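Local coordinates for protein cytochrome (Paracoccus pantotrophus, PDB 2XTS) that serves as the haem c-carrying SoxD part of the sulfane dehydrogenase SoxCD, which oxidises protein-bound sulfur, and probably takes up electrons from the molybdenum subunit, at the interface of chains B and A. Coordinates in Å, arbitrary orientation; residue numbers count along the deposited sequence, not the author numbering. Chains: chain A, Cytochrome; chain B, Sulfite dehydrogenase.

Contact 1: the interface of chains B and A. Residues chain B 90, 98-100; chain A 7, 9, 13-14.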
loop_
_atom_site.group_PDB
_atom_site.type_symbol
_atom_site.label_atom_id
_atom_site.label_comp_id
_atom_site.label_asym_id
_atom_site.label_seq_id
_atom_site.Cartn_x
_atom_site.Cartn_y
_atom_site.Cartn_z
ATOM N N MET B 90 -9.068 20.337 -18.562
ATOM C CA MET B 90 -9.591 21.641 -18.937
ATOM C C MET B 90 -10.209 22.289 -17.728
ATOM O O MET B 90 -10.880 21.633 -16.936
ATOM C CB MET B 90 -10.638 21.478 -20.040
ATOM C CG MET B 90 -11.365 22.761 -20.425
ATOM S SD MET B 90 -12.625 22.541 -21.726
ATOM C CE MET B 90 -11.538 22.154 -23.090
ATOM N N PRO B 98 -9.743 30.439 -19.323
ATOM C CA PRO B 98 -9.916 28.995 -19.355
ATOM C C PRO B 98 -8.617 28.358 -19.817
ATOM O O PRO B 98 -7.932 28.895 -20.697
ATOM C CB PRO B 98 -11.007 28.797 -20.388
ATOM C CG PRO B 98 -10.826 29.952 -21.333
ATOM C CD PRO B 98 -10.374 31.086 -20.483
ATOM N N LEU B 99 -8.286 27.204 -19.251
ATOM C CA LEU B 99 -6.980 26.562 -19.459
ATOM C C LEU B 99 -7.087 25.106 -19.886
ATOM O O LEU B 99 -8.060 24.430 -19.569
ATOM C CB LEU B 99 -6.131 26.626 -18.184
ATOM C CG LEU B 99 -5.750 28.030 -17.706
ATOM C CD1 LEU B 99 -5.085 27.984 -16.343
ATOM C CD2 LEU B 99 -4.895 28.801 -18.725
ATOM N N VAL B 100 -6.066 24.661 -20.604
ATOM C CA VAL B 100 -5.843 23.246 -20.885
ATOM C C VAL B 100 -4.465 22.909 -20.312
ATOM O O VAL B 100 -3.467 23.622 -20.574
ATOM C CB VAL B 100 -5.849 22.911 -22.373
ATOM C CG1 VAL B 100 -5.408 21.430 -22.609
ATOM C CG2 VAL B 100 -7.229 23.179 -22.945
ATOM N N ARG A 7 -2.044 26.341 -20.863
ATOM C CA ARG A 7 -2.263 27.323 -21.926
ATOM C C ARG A 7 -3.754 27.581 -22.104
ATOM O O ARG A 7 -4.593 26.811 -21.617
ATOM C CB ARG A 7 -1.563 26.899 -23.216
ATOM C CG ARG A 7 -1.929 25.534 -23.724
ATOM C CD ARG A 7 -3.080 25.592 -24.670
ATOM N NE ARG A 7 -3.472 24.273 -25.160
ATOM C CZ ARG A 7 -4.628 24.015 -25.761
ATOM N NH1 ARG A 7 -5.518 24.990 -25.937
ATOM N NH2 ARG A 7 -4.903 22.782 -26.169
ATOM N N ALA A 9 -7.394 27.697 -23.249
ATOM C CA ALA A 9 -8.305 26.847 -23.974
ATOM C C ALA A 9 -8.935 27.648 -25.122
ATOM O O ALA A 9 -9.295 28.810 -24.940
ATOM C CB ALA A 9 -9.387 26.322 -23.041
ATOM N N GLU A 13 -12.334 24.010 -28.453
ATOM C CA GLU A 13 -12.047 23.022 -27.427
ATOM C C GLU A 13 -13.080 23.066 -26.307
ATOM O O GLU A 13 -13.606 22.025 -25.899
ATOM C CB GLU A 13 -10.647 23.247 -26.886
ATOM C CG GLU A 13 -9.579 22.933 -27.898
ATOM C CD GLU A 13 -8.190 23.377 -27.490
ATOM O OE1 GLU A 13 -8.052 24.296 -26.658
ATOM O OE2 GLU A 13 -7.214 22.854 -28.069
ATOM N N ILE A 14 -13.399 24.263 -25.834
ATOM C CA ILE A 14 -14.421 24.431 -24.818
ATOM C C ILE A 14 -15.753 23.889 -25.329
ATOM O O ILE A 14 -16.471 23.184 -24.595
ATOM C CB ILE A 14 -14.555 25.901 -24.372
ATOM C CG1 ILE A 14 -13.242 26.368 -23.737
ATOM C CG2 ILE A 14 -15.738 26.080 -23.428
ATOM C CD1 ILE A 14 -13.075 27.883 -23.642
#
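B:Val100 and A:Arg7 pair backbone to backbone, and the shortest bond across the contact is theirs: the amide N of B:Val100 gives its hydrogen to the carbonyl O of A:Arg7 at 2.8 Å. The return bond, from A:Arg7 N to B:Val100 O, is 3.1 Å long and completes an antiparallel bridge. Two residues further along chain A, A:Ala9 N reaches B:Pro98 O at 2.9 Å. The side chains of A:Arg7 and B:Val100 also meet, side by side and pointing the same way. A:Arg7 starts with CG wedged between backbone N and carbonyl carbon (chi1 55°) and bends at chi2 (91°), which swings the guanidinium over B:Val100; CB of the valine sits 3.7 Å from the guanidinium plane, over its centre. Within chain A, NH1 and NH2 of A:Arg7 grip the carboxylate of A:Glu13 end-on, NH1 to OE1 at 2.7 Å. This salt bridge ties the strand to the helix and holds the guanidinium flat over the valine. Apolar packing finishes the patch: the B:Pro98 ring crosses A:Ile14 at about a right angle, CG to CD1 at 3.8 Å, and the bent tip of B:Met90 puts CE against A:Glu13 O at 3.5 Å. In the fold, strand 7-8 of the cytochrome chain adds onto the edge of strand 99-101 of chain B, with helix 11-17 following beside strand 89-93.

Contact 2: the interface of chains B and A. Residues chain B 99, 158-159; chain A 2-5.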
loop_
_atom_site.group_PDB
_atom_site.type_symbol
_atom_site.label_atom_id
_atom_site.label_comp_id
_atom_site.label_asym_id
_atom_site.label_seq_id
_atom_site.Cartn_x
_atom_site.Cartn_y
_atom_site.Cartn_z
ATOM N N LEU B 99 -8.286 27.204 -19.251
ATOM C CA LEU B 99 -6.980 26.562 -19.459
ATOM C C LEU B 99 -7.087 25.106 -19.886
ATOM O O LEU B 99 -8.060 24.430 -19.569
ATOM C CB LEU B 99 -6.131 26.626 -18.184
ATOM C CG LEU B 99 -5.750 28.030 -17.706
ATOM C CD1 LEU B 99 -5.085 27.984 -16.343
ATOM C CD2 LEU B 99 -4.895 28.801 -18.725
ATOM N N ALA B 158 -6.470 28.629 -9.159
ATOM C CA ALA B 158 -5.744 29.903 -9.101
ATOM C C ALA B 158 -5.073 30.277 -10.424
ATOM O O ALA B 158 -4.972 31.468 -10.748
ATOM C CB ALA B 158 -4.716 29.865 -7.960
ATOM N N GLU B 159 -4.590 29.293 -11.181
ATOM C CA GLU B 159 -4.000 29.566 -12.486
ATOM C C GLU B 159 -5.023 30.170 -13.428
ATOM O O GLU B 159 -4.701 31.069 -14.187
ATOM C CB GLU B 159 -3.430 28.309 -13.159
ATOM C CG GLU B 159 -2.095 27.805 -12.722
ATOM C CD GLU B 159 -1.017 28.867 -12.662
ATOM O OE1 GLU B 159 -0.561 29.425 -13.702
ATOM O OE2 GLU B 159 -0.589 29.108 -11.539
ATOM N N LYS A 2 0.551 33.334 -9.737
ATOM C CA LYS A 2 0.415 32.288 -10.792
ATOM C C LYS A 2 1.778 31.713 -11.162
ATOM O O LYS A 2 2.794 32.413 -11.177
ATOM C CB LYS A 2 -0.262 32.849 -12.045
ATOM C CG LYS A 2 -1.697 33.309 -11.819
ATOM C CD LYS A 2 -2.399 33.637 -13.127
ATOM C CE LYS A 2 -3.854 34.056 -12.879
ATOM N NZ LYS A 2 -4.527 34.691 -14.064
ATOM N N LEU A 3 1.786 30.423 -11.468
ATOM C CA LEU A 3 2.996 29.713 -11.868
ATOM C C LEU A 3 3.295 29.790 -13.349
ATOM O O LEU A 3 4.430 29.549 -13.763
ATOM C CB LEU A 3 2.876 28.250 -11.472
ATOM C CG LEU A 3 2.786 28.036 -9.965
ATOM C CD1 LEU A 3 2.647 26.558 -9.691
ATOM C CD2 LEU A 3 3.999 28.615 -9.223
ATOM N N GLY A 4 2.281 30.084 -14.155
ATOM C CA GLY A 4 2.467 30.175 -15.589
ATOM C C GLY A 4 2.474 28.816 -16.257
ATOM O O GLY A 4 3.179 28.611 -17.252
ATOM N N LEU A 5 1.657 27.899 -15.732
ATOM C CA LEU A 5 1.501 26.560 -16.285
ATOM C C LEU A 5 0.167 26.451 -17.022
ATOM O O LEU A 5 -0.813 27.112 -16.666
ATOM C CB LEU A 5 1.596 25.515 -15.165
ATOM C CG LEU A 5 2.954 25.372 -14.462
ATOM C CD1 LEU A 5 2.860 24.518 -13.178
ATOM C CD2 LEU A 5 3.980 24.795 -15.420
#
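B:Glu159 meets the start of the cytochrome chain with its carboxylate, and its side chain can be followed outward from the helix. CB leaves the backbone with CG anti to the carbonyl carbon (chi1 -79°), and the chain then bends at chi2 (-49°), so that CD comes up to the backbone of A:Leu3, 3.4 Å from its N. At the tip the two oxygens divide the work. OE2 takes the amide N of A:Leu3 on its syn lone pair at 2.7 Å, in a nearly straight bond (173° at the hydrogen). OE1 is met by A:Gly4 N at 3.0 Å, also on the syn side but out of the carboxylate plane, and more weakly by A:Leu5 N at 3.4 Å. Successive amides of chain A thus converge on one carboxylate, which fixes its rotation and would offset much of its negative charge.

A:Lys2 stretches past the same glutamate from the other direction. Its CB lies 4.1 Å from B:Glu159 CD, and beyond CG the chain runs extended, bringing CE to 3.4 Å from the carbonyl O of B:Glu159 and 3.5 Å from that of B:Ala158. The side-chain amine NZ stays well away from the carboxylate, so any attraction between the two charges would act only at long range.

An alanine in place of B:Glu159 would probably leave the amides of A:Leu3 and A:Gly4 without their acceptor and the first residues of chain A free to shift. A:Leu5 carries the chain on toward B:Leu99, whose CD1 comes only loosely near. In the fold, the glutamate stands near the C-terminal end of helix 153-160 of chain B, and the extreme N-terminal loop of chain A, just ahead of strand 7-8, wraps round it.

The centres of contact 1 and contact 2 lie about 12 Å apart, and B:Leu99 belongs to both, lying between strand pairing on one side and the N-terminal loop on the other. On chain A the contacts follow one another closely in sequence, so one short segment is held first by a helix of chain B and then by its strand 99-101. Contact 2 anchors the end of the chain; contact 1 probably sets the register of the strand that follows. Together they fasten the N-terminal arm of SoxD to its SoxC partner, which would help keep the two subunits of the SoxCD complex associated.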